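Local coordinates for protein endo-1,4-beta-xylanase (Pseudoalteromonas haloplanktis, PDB 1H12) that hydrolyses internal beta-1,4 linkages of xylan as a cold-adapted family 8 glycoside hydrolase, and probably cleaves beta-1,4-glucans as well, at residues F312-A316 / Y325-Y329; L251-L255 / N273-E279; K345-A349 / F364-F368. One frame throughout, in Å; residues are numbered along the deposited sequence.

In this family 8 hydrolase, loops and short strands are tied to the helices by buried side chains, a worked example of how irregular segments are fixed to a helical framework. The contacts follow one another along the chain in the order 2, 1, 3. Contacts 1 and 2 have centres about 13 Å apart and share the small antiparallel sheet in which strand 277-278 pairs with strand 329-330; Y329 O and Y278 N meet at 2.9 Å. Contact 3, helix against helix, has its centre about 13 Å from that of contact 1, joined through Y325 OH and N348 ND2, 2.9 Å apart, and about 20 Å from that of contact 2, which it does not touch. Contact 1 thus links sheet to helices, beside a xylose pocket.

Contact 1 of 3, residues F312-A316 / Y325-Y329; sequences FLSYA and YEQVY. With XYP (beta-D-xylopyranose), chain B.
One phenolic oxygen organises this junction of helix and loop: Y329 OH accepts a hydrogen bond from E326 N (2.9 Å), closing the loop on itself, and shares a water (2.7 Å to Y329 OH) that donates to A316 O at 2.8 Å. No direct hydrogen bond joins the segments. Residues 312-316 are regular helix, part of helix 300-318. The chain at 325-329 is extended at Y325 and E326, bends at Q327 (phi/psi -78/-25) and enters strand 329-330; the backbones come nearest at A316 and Y325, with CA atoms 5.6 Å apart. Three helical side chains meet two tyrosines. F312 (chi1 t) presents its ring edge to the face of Y329 (chi1 m) in a T-shaped pair, centroids 5.3 Å apart and planes at 87°. L313 (mt) makes a CH-pi contact, with CB 4.2 Å from the centroid of the Y325 ring (chi1 p), while L313 CD2 lies 4.2 Å from Y329 CE1. A316 CB sits 3.8 Å from Y329 CZ. Q327 points away from the helix and lines the xylose pocket with G341 and E342. The chemistry therefore implies a loop held to the helix by apolar and aromatic packing, with one water supplying the polar link.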
loop_
_atom_site.group_PDB
_atom_site.type_symbol
_atom_site.label_atom_id
_atom_site.label_comp_id
_atom_site.label_asym_id
_atom_site.label_seq_id
_atom_site.Cartn_x
_atom_site.Cartn_y
_atom_site.Cartn_z
ATOM N N PHE A 312 -4.598 -21.106 2.479
ATOM C CA PHE A 312 -3.250 -21.625 2.279
ATOM C C PHE A 312 -2.350 -21.266 3.450
ATOM O O PHE A 312 -1.595 -22.098 3.949
ATOM C CB PHE A 312 -2.605 -21.119 0.978
ATOM C CG PHE A 312 -1.176 -21.560 0.898
ATOM C CD1 PHE A 312 -0.869 -22.846 0.491
ATOM C CD2 PHE A 312 -0.157 -20.742 1.358
ATOM C CE1 PHE A 312 0.493 -23.293 0.549
ATOM C CE2 PHE A 312 1.139 -21.178 1.401
ATOM C CZ PHE A 312 1.468 -22.455 1.005
ATOM N N LEU A 313 -2.399 -20.009 3.911
ATOM C CA LEU A 313 -1.521 -19.624 4.999
ATOM C C LEU A 313 -1.811 -20.435 6.271
ATOM O O LEU A 313 -0.892 -20.830 6.991
ATOM C CB LEU A 313 -1.587 -18.131 5.234
ATOM C CG LEU A 313 -1.020 -17.287 4.066
ATOM C CD1 LEU A 313 -1.283 -15.796 4.393
ATOM C CD2 LEU A 313 0.470 -17.478 3.894
ATOM N N SER A 314 -3.089 -20.651 6.536
ATOM C CA SER A 314 -3.404 -21.505 7.711
ATOM C C SER A 314 -2.865 -22.905 7.544
ATOM O O SER A 314 -2.322 -23.481 8.522
ATOM C CB SER A 314 -4.947 -21.497 7.771
ATOM O OG SER A 314 -5.441 -21.981 8.981
ATOM N N TYR A 315 -3.054 -23.467 6.369
ATOM C CA TYR A 315 -2.481 -24.791 6.099
ATOM C C TYR A 315 -0.950 -24.787 6.216
ATOM O O TYR A 315 -0.374 -25.720 6.802
ATOM C CB TYR A 315 -2.930 -25.149 4.668
ATOM C CG TYR A 315 -2.524 -26.509 4.202
ATOM C CD1 TYR A 315 -3.168 -27.641 4.678
ATOM C CD2 TYR A 315 -1.499 -26.678 3.281
ATOM C CE1 TYR A 315 -2.825 -28.874 4.261
ATOM C CE2 TYR A 315 -1.130 -27.991 2.867
ATOM C CZ TYR A 315 -1.826 -29.050 3.372
ATOM O OH TYR A 315 -1.537 -30.346 2.977
ATOM N N ALA A 316 -0.312 -23.765 5.709
ATOM C CA ALA A 316 1.128 -23.693 5.747
ATOM C C ALA A 316 1.628 -23.617 7.184
ATOM O O ALA A 316 2.682 -24.192 7.505
ATOM C CB ALA A 316 1.605 -22.480 4.948
ATOM N N TYR A 325 2.950 -19.317 9.796
ATOM C CA TYR A 325 3.177 -19.191 8.374
ATOM C C TYR A 325 4.301 -18.156 8.191
ATOM O O TYR A 325 4.481 -17.271 9.018
ATOM C CB TYR A 325 1.922 -18.818 7.580
ATOM C CG TYR A 325 1.246 -17.538 7.947
ATOM C CD1 TYR A 325 0.194 -17.513 8.860
ATOM C CD2 TYR A 325 1.642 -16.325 7.377
ATOM C CE1 TYR A 325 -0.444 -16.339 9.212
ATOM C CE2 TYR A 325 1.019 -15.168 7.739
ATOM C CZ TYR A 325 -0.018 -15.148 8.666
ATOM O OH TYR A 325 -0.647 -13.947 8.951
ATOM N N GLU A 326 5.062 -18.341 7.118
ATOM C CA GLU A 326 6.236 -17.562 6.861
ATOM C C GLU A 326 6.006 -16.361 5.945
ATOM O O GLU A 326 4.956 -16.185 5.349
ATOM C CB GLU A 326 7.342 -18.463 6.319
ATOM C CG GLU A 326 7.844 -19.488 7.308
ATOM C CD GLU A 326 9.037 -20.297 6.841
ATOM O OE1 GLU A 326 9.633 -19.997 5.796
ATOM O OE2 GLU A 326 9.345 -21.297 7.548
ATOM N N GLN A 327 7.065 -15.560 5.820
ATOM C CA GLN A 327 7.058 -14.344 5.031
ATOM C C GLN A 327 7.190 -14.555 3.551
ATOM O O GLN A 327 6.758 -13.663 2.781
ATOM C CB GLN A 327 8.207 -13.434 5.511
ATOM C CG GLN A 327 7.960 -12.917 6.930
ATOM C CD GLN A 327 8.889 -11.804 7.391
ATOM O OE1 GLN A 327 9.958 -11.596 6.864
ATOM N NE2 GLN A 327 8.431 -11.063 8.380
ATOM N N VAL A 328 7.782 -15.643 3.117
ATOM C CA VAL A 328 8.062 -15.879 1.702
ATOM C C VAL A 328 7.742 -17.324 1.308
ATOM O O VAL A 328 8.225 -18.293 1.928
ATOM C CB VAL A 328 9.501 -15.569 1.334
ATOM C CG1 VAL A 328 9.780 -15.859 -0.141
ATOM C CG2 VAL A 328 9.871 -14.141 1.644
ATOM N N TYR A 329 6.898 -17.477 0.318
ATOM C CA TYR A 329 6.568 -18.800 -0.289
ATOM C C TYR A 329 6.848 -18.735 -1.767
ATOM O O TYR A 329 6.695 -17.696 -2.400
ATOM C CB TYR A 329 5.093 -19.185 -0.045
ATOM C CG TYR A 329 4.843 -19.569 1.395
ATOM C CD1 TYR A 329 4.539 -18.624 2.355
ATOM C CD2 TYR A 329 4.946 -20.877 1.779
ATOM C CE1 TYR A 329 4.382 -18.988 3.679
ATOM C CE2 TYR A 329 4.824 -21.252 3.122
ATOM C CZ TYR A 329 4.560 -20.303 4.064
ATOM O OH TYR A 329 4.468 -20.610 5.421
HETATM O O1 XYP B . 10.681 -8.383 14.210
HETATM C C1 XYP B . 10.914 -9.245 13.082
HETATM C C2 XYP B . 9.999 -8.899 12.024
HETATM C C3 XYP B . 10.159 -9.695 10.782
HETATM C C4 XYP B . 11.649 -9.931 10.490
HETATM C C5 XYP B . 12.415 -10.338 11.736
HETATM O O2 XYP B . 8.622 -8.908 12.407
HETATM O O3 XYP B . 9.453 -9.102 9.693
HETATM O O4 XYP B . 11.865 -10.818 9.426
HETATM O O5 XYP B . 12.177 -9.369 12.763
HETATM O O HOH W 1 4.952 -23.124 6.244
#

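Contact 2 of 3, residues L251-L255 / N273-E279; sequences LPTFL and NPGQWYE
A type I beta turn from P274 to W277 leads into the short, weakly bonded strand 277-278, an outer strand of a three-stranded antiparallel sheet, and the irregular chain 251-255, extended except for a helical-type kink at F254 (-54/-55), lies against both. Two backbone hydrogen bonds set the register: F254 N to W277 O (2.9 Å) and L255 N to G275 O (3.0 Å), with T253 CA 4.6 Å from Y278 CA and L255 CA 4.8 Å from G275 CA. The turn is closed by W277 N to P274 O at 3.3 Å, with G275 (-64/-25) and Q276 (-93/2) at its corners. Apolar contacts flank this frame: L251 (mt) places CD1 over the Y278 ring (chi1 t), 3.9 Å from its centroid, and P252 CD lies 4.2 Å from Y278 CD1. In a ring-edge contact with carbonyl oxygens, F254 (chi1 t) faces N273 and P274, CE2 standing 3.5 Å from N273 O. Among polar side chains, E279 reaches onward, OE1 accepting from D281 N and OE2 from A282 N, and T253 OG1 (chi1 p) donates to L255 O at 3.0 Å.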
loop_
_atom_site.group_PDB
_atom_site.type_symbol
_atom_site.label_atom_id
_atom_site.label_comp_id
_atom_site.label_asym_id
_atom_site.label_seq_id
_atom_site.Cartn_x
_atom_site.Cartn_y
_atom_site.Cartn_z
ATOM N N LEU A 251 -1.527 -18.235 -3.447
ATOM C CA LEU A 251 -0.908 -16.967 -3.042
ATOM C C LEU A 251 -0.519 -16.180 -4.271
ATOM O O LEU A 251 0.084 -16.707 -5.216
ATOM C CB LEU A 251 0.319 -17.181 -2.135
ATOM C CG LEU A 251 0.043 -17.751 -0.771
ATOM C CD1 LEU A 251 1.346 -17.923 -0.008
ATOM C CD2 LEU A 251 -0.938 -16.864 0.018
ATOM N N PRO A 252 -0.812 -14.866 -4.267
ATOM C CA PRO A 252 -0.383 -14.009 -5.348
ATOM C C PRO A 252 1.130 -13.788 -5.304
ATOM O O PRO A 252 1.769 -14.070 -4.285
ATOM C CB PRO A 252 -1.157 -12.725 -5.075
ATOM C CG PRO A 252 -1.209 -12.683 -3.559
ATOM C CD PRO A 252 -1.409 -14.129 -3.139
ATOM N N THR A 253 1.679 -13.266 -6.410
ATOM C CA THR A 253 3.121 -13.189 -6.575
ATOM C C THR A 253 3.612 -11.746 -6.719
ATOM O O THR A 253 2.836 -10.816 -6.954
ATOM C CB THR A 253 3.617 -14.070 -7.715
ATOM O OG1 THR A 253 3.209 -13.554 -8.984
ATOM C CG2 THR A 253 3.068 -15.481 -7.581
ATOM N N PHE A 254 4.914 -11.602 -6.585
ATOM C CA PHE A 254 5.633 -10.348 -6.727
ATOM C C PHE A 254 5.350 -9.657 -8.062
ATOM O O PHE A 254 4.962 -8.498 -8.121
ATOM C CB PHE A 254 7.128 -10.662 -6.526
ATOM C CG PHE A 254 8.084 -9.561 -6.839
ATOM C CD1 PHE A 254 7.783 -8.211 -6.674
ATOM C CD2 PHE A 254 9.357 -9.885 -7.310
ATOM C CE1 PHE A 254 8.735 -7.227 -6.992
ATOM C CE2 PHE A 254 10.298 -8.925 -7.632
ATOM C CZ PHE A 254 9.980 -7.613 -7.484
ATOM N N LEU A 255 5.581 -10.390 -9.165
ATOM C CA LEU A 255 5.473 -9.855 -10.499
ATOM C C LEU A 255 4.518 -10.692 -11.338
ATOM O O LEU A 255 4.389 -11.904 -11.156
ATOM C CB LEU A 255 6.843 -9.806 -11.201
ATOM C CG LEU A 255 7.835 -8.832 -10.581
ATOM C CD1 LEU A 255 9.187 -8.975 -11.234
ATOM C CD2 LEU A 255 7.352 -7.385 -10.673
ATOM N N ASN A 273 14.141 -10.474 -6.286
ATOM C CA ASN A 273 13.645 -11.825 -5.950
ATOM C C ASN A 273 13.001 -12.392 -7.186
ATOM O O ASN A 273 12.516 -11.611 -8.019
ATOM C CB ASN A 273 12.510 -11.675 -4.807
ATOM C CG ASN A 273 13.040 -11.242 -3.552
ATOM O OD1 ASN A 273 13.957 -11.915 -2.976
ATOM N ND2 ASN A 273 12.588 -10.135 -3.107
ATOM N N PRO A 274 12.866 -13.719 -7.258
ATOM C CA PRO A 274 12.111 -14.330 -8.357
ATOM C C PRO A 274 10.706 -13.783 -8.456
ATOM O O PRO A 274 10.054 -13.466 -7.450
ATOM C CB PRO A 274 12.123 -15.813 -8.027
ATOM C CG PRO A 274 13.394 -15.970 -7.230
ATOM C CD PRO A 274 13.439 -14.730 -6.378
ATOM N N GLY A 275 10.206 -13.693 -9.686
ATOM C CA GLY A 275 8.888 -13.109 -9.890
ATOM C C GLY A 275 7.711 -13.834 -9.291
ATOM O O GLY A 275 6.695 -13.214 -8.983
ATOM N N GLN A 276 7.883 -15.137 -9.091
ATOM C CA GLN A 276 6.780 -15.977 -8.633
ATOM C C GLN A 276 6.763 -16.107 -7.139
ATOM O O GLN A 276 5.893 -16.805 -6.581
ATOM C CB GLN A 276 6.784 -17.371 -9.287
ATOM C CG GLN A 276 7.750 -18.396 -8.689
ATOM C CD GLN A 276 9.170 -18.228 -9.041
ATOM O OE1 GLN A 276 9.539 -17.340 -9.835
ATOM N NE2 GLN A 276 10.017 -19.101 -8.539
ATOM N N TRP A 277 7.670 -15.451 -6.437
ATOM C CA TRP A 277 7.585 -15.495 -4.985
ATOM C C TRP A 277 6.418 -14.672 -4.477
ATOM O O TRP A 277 6.170 -13.564 -4.937
ATOM C CB TRP A 277 8.854 -14.881 -4.358
ATOM C CG TRP A 277 10.033 -15.784 -4.337
ATOM C CD1 TRP A 277 10.195 -16.959 -4.996
ATOM C CD2 TRP A 277 11.215 -15.606 -3.559
ATOM N NE1 TRP A 277 11.412 -17.514 -4.670
ATOM C CE2 TRP A 277 12.028 -16.712 -3.774
ATOM C CE3 TRP A 277 11.644 -14.624 -2.720
ATOM C CZ2 TRP A 277 13.259 -16.884 -3.147
ATOM C CZ3 TRP A 277 12.883 -14.804 -2.065
ATOM C CH2 TRP A 277 13.633 -15.940 -2.314
ATOM N N TYR A 278 5.725 -15.244 -3.481
ATOM C CA TYR A 278 4.928 -14.479 -2.555
ATOM C C TYR A 278 5.913 -13.938 -1.559
ATOM O O TYR A 278 6.474 -14.687 -0.740
ATOM C CB TYR A 278 3.859 -15.359 -1.897
ATOM C CG TYR A 278 3.160 -14.752 -0.712
ATOM C CD1 TYR A 278 2.052 -13.954 -0.855
ATOM C CD2 TYR A 278 3.629 -14.959 0.561
ATOM C CE1 TYR A 278 1.408 -13.417 0.265
ATOM C CE2 TYR A 278 3.010 -14.446 1.656
ATOM C CZ TYR A 278 1.885 -13.677 1.533
ATOM O OH TYR A 278 1.270 -13.180 2.668
ATOM N N GLU A 279 6.199 -12.655 -1.640
ATOM C CA GLU A 279 7.192 -11.990 -0.816
ATOM C C GLU A 279 6.608 -10.679 -0.299
ATOM O O GLU A 279 5.395 -10.505 -0.201
ATOM C CB GLU A 279 8.538 -11.890 -1.558
ATOM C CG GLU A 279 8.466 -11.299 -2.937
ATOM C CD GLU A 279 7.658 -10.013 -3.022
ATOM O OE1 GLU A 279 8.213 -8.890 -2.902
ATOM O OE2 GLU A 279 6.406 -10.166 -3.151
#

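Contact 3 of 3, residues K345-A349 / F364-F368; sequences KAANA and FFNEF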
loop_
_atom_site.group_PDB
_atom_site.type_symbol
_atom_site.label_atom_id
_atom_site.label_comp_id
_atom_site.label_asym_id
_atom_site.label_seq_id
_atom_site.Cartn_x
_atom_site.Cartn_y
_atom_site.Cartn_z
ATOM N N LYS A 345 0.862 -9.895 9.091
ATOM C CA LYS A 345 -0.351 -10.133 9.844
ATOM C C LYS A 345 -1.354 -8.980 9.684
ATOM O O LYS A 345 -2.559 -9.214 9.620
ATOM C CB LYS A 345 -0.007 -10.345 11.311
ATOM C CG LYS A 345 0.734 -11.612 11.575
ATOM C CD LYS A 345 1.137 -11.804 13.027
ATOM C CE LYS A 345 1.699 -13.203 13.298
ATOM N NZ LYS A 345 2.271 -13.299 14.680
ATOM N N ALA A 346 -0.853 -7.770 9.597
ATOM C CA ALA A 346 -1.690 -6.586 9.376
ATOM C C ALA A 346 -2.377 -6.632 7.990
ATOM O O ALA A 346 -3.578 -6.407 7.879
ATOM C CB ALA A 346 -0.804 -5.328 9.499
ATOM N N ALA A 347 -1.618 -6.942 6.957
ATOM C CA ALA A 347 -2.160 -7.073 5.617
ATOM C C ALA A 347 -3.268 -8.106 5.602
ATOM O O ALA A 347 -4.319 -7.910 5.006
ATOM C CB ALA A 347 -1.067 -7.428 4.644
ATOM N N ASN A 348 -3.040 -9.239 6.271
ATOM C CA ASN A 348 -3.983 -10.327 6.269
ATOM C C ASN A 348 -5.250 -9.981 7.052
ATOM O O ASN A 348 -6.335 -10.468 6.741
ATOM C CB ASN A 348 -3.328 -11.604 6.777
ATOM C CG ASN A 348 -2.274 -12.114 5.824
ATOM O OD1 ASN A 348 -2.337 -11.794 4.613
ATOM N ND2 ASN A 348 -1.337 -12.954 6.316
ATOM N N ALA A 349 -5.127 -9.134 8.098
ATOM C CA ALA A 349 -6.306 -8.679 8.819
ATOM C C ALA A 349 -7.207 -7.802 7.920
ATOM O O ALA A 349 -8.433 -7.899 7.978
ATOM C CB ALA A 349 -5.919 -7.966 10.064
ATOM N N PHE A 364 -7.183 -14.742 12.210
ATOM C CA PHE A 364 -6.315 -13.738 11.591
ATOM C C PHE A 364 -6.516 -12.387 12.285
ATOM O O PHE A 364 -5.554 -11.661 12.504
ATOM C CB PHE A 364 -6.500 -13.635 10.106
ATOM C CG PHE A 364 -5.849 -14.766 9.317
ATOM C CD1 PHE A 364 -4.535 -14.633 8.919
ATOM C CD2 PHE A 364 -6.524 -15.929 9.037
ATOM C CE1 PHE A 364 -3.903 -15.670 8.241
ATOM C CE2 PHE A 364 -5.890 -16.983 8.360
ATOM C CZ PHE A 364 -4.564 -16.823 8.000
ATOM N N PHE A 365 -7.743 -12.049 12.661
ATOM C CA PHE A 365 -7.921 -10.769 13.272
ATOM C C PHE A 365 -7.250 -10.707 14.650
ATOM O O PHE A 365 -6.565 -9.735 14.999
ATOM C CB PHE A 365 -9.387 -10.369 13.412
ATOM C CG PHE A 365 -9.507 -8.955 13.877
ATOM C CD1 PHE A 365 -9.399 -7.920 12.968
ATOM C CD2 PHE A 365 -9.622 -8.626 15.218
ATOM C CE1 PHE A 365 -9.408 -6.613 13.397
ATOM C CE2 PHE A 365 -9.643 -7.290 15.617
ATOM C CZ PHE A 365 -9.528 -6.311 14.697
ATOM N N ASN A 366 -7.461 -11.761 15.451
ATOM C CA ASN A 366 -6.864 -11.765 16.784
ATOM C C ASN A 366 -5.360 -11.824 16.768
ATOM O O ASN A 366 -4.693 -11.222 17.616
ATOM C CB ASN A 366 -7.542 -12.822 17.664
ATOM C CG ASN A 366 -8.936 -12.309 18.078
ATOM O OD1 ASN A 366 -8.995 -11.305 18.695
ATOM N ND2 ASN A 366 -9.979 -12.899 17.622
ATOM N N GLU A 367 -4.770 -12.492 15.783
ATOM C CA GLU A 367 -3.321 -12.511 15.650
ATOM C C GLU A 367 -2.788 -11.111 15.380
ATOM O O GLU A 367 -1.648 -10.813 15.763
ATOM C CB GLU A 367 -2.855 -13.465 14.578
ATOM C CG GLU A 367 -3.059 -14.890 15.036
ATOM C CD GLU A 367 -2.577 -15.917 14.077
ATOM O OE1 GLU A 367 -1.771 -15.503 13.184
ATOM O OE2 GLU A 367 -2.962 -17.150 14.268
ATOM N N PHE A 368 -3.541 -10.288 14.681
ATOM C CA PHE A 368 -3.153 -8.884 14.457
ATOM C C PHE A 368 -3.408 -8.010 15.691
ATOM O O PHE A 368 -2.558 -7.250 16.101
ATOM C CB PHE A 368 -3.909 -8.329 13.254
ATOM C CG PHE A 368 -3.847 -6.841 13.109
ATOM C CD1 PHE A 368 -2.685 -6.179 12.737
ATOM C CD2 PHE A 368 -4.935 -6.072 13.368
ATOM C CE1 PHE A 368 -2.578 -4.838 12.625
ATOM C CE2 PHE A 368 -4.850 -4.686 13.275
ATOM C CZ PHE A 368 -3.684 -4.077 12.894
HETATM O O HOH W 2 -3.442 -11.632 10.717
HETATM O O HOH W 3 0.224 -12.753 16.493
#
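Alanines on 345-349 face phenylalanines on 364-368, and the rotamers of the large side chains show how this interface is filled. The segments run roughly antiparallel, their axes at 139° and 8.6 Å apart at closest approach; the nearest CA pairs are A349 with F365 (5.2 Å) and K345 with F368 (5.5 Å). F368 adopts chi1 t, bringing ring atom CE1 to 3.6 Å from A346 CB, while F368 CB lies 3.8 Å from A349 CB. F364 instead takes chi1 m, and its CD1 touches N348 CB at 3.9 Å. N348, also m, uses its amide ND2 to bond the hydroxyl of Y325 rather than a residue of the facing helix. K345 (mttt) is extended beyond its m chi1, so that NZ donates to a water 2.8 Å away, which in turn donates to E367 O at 2.8 Å. Although K345 CE passes 4.2 Å from E367 OE1, the glutamate (chi1 m, chi2 t) finds its ionic partner in K317. A second water donates to both K345 O and F364 O, at 2.8 Å each, so solvent rather than direct hydrogen bonding bridges the backbones. This pair belongs to the helical architecture of the (alpha/alpha)6 barrel family: helix 300-318 meets N348 and F364 through L310, helix 379-392 packs A389 on A346 and F368, and helix 283-296 brings I286 to N348 and M287 to A347.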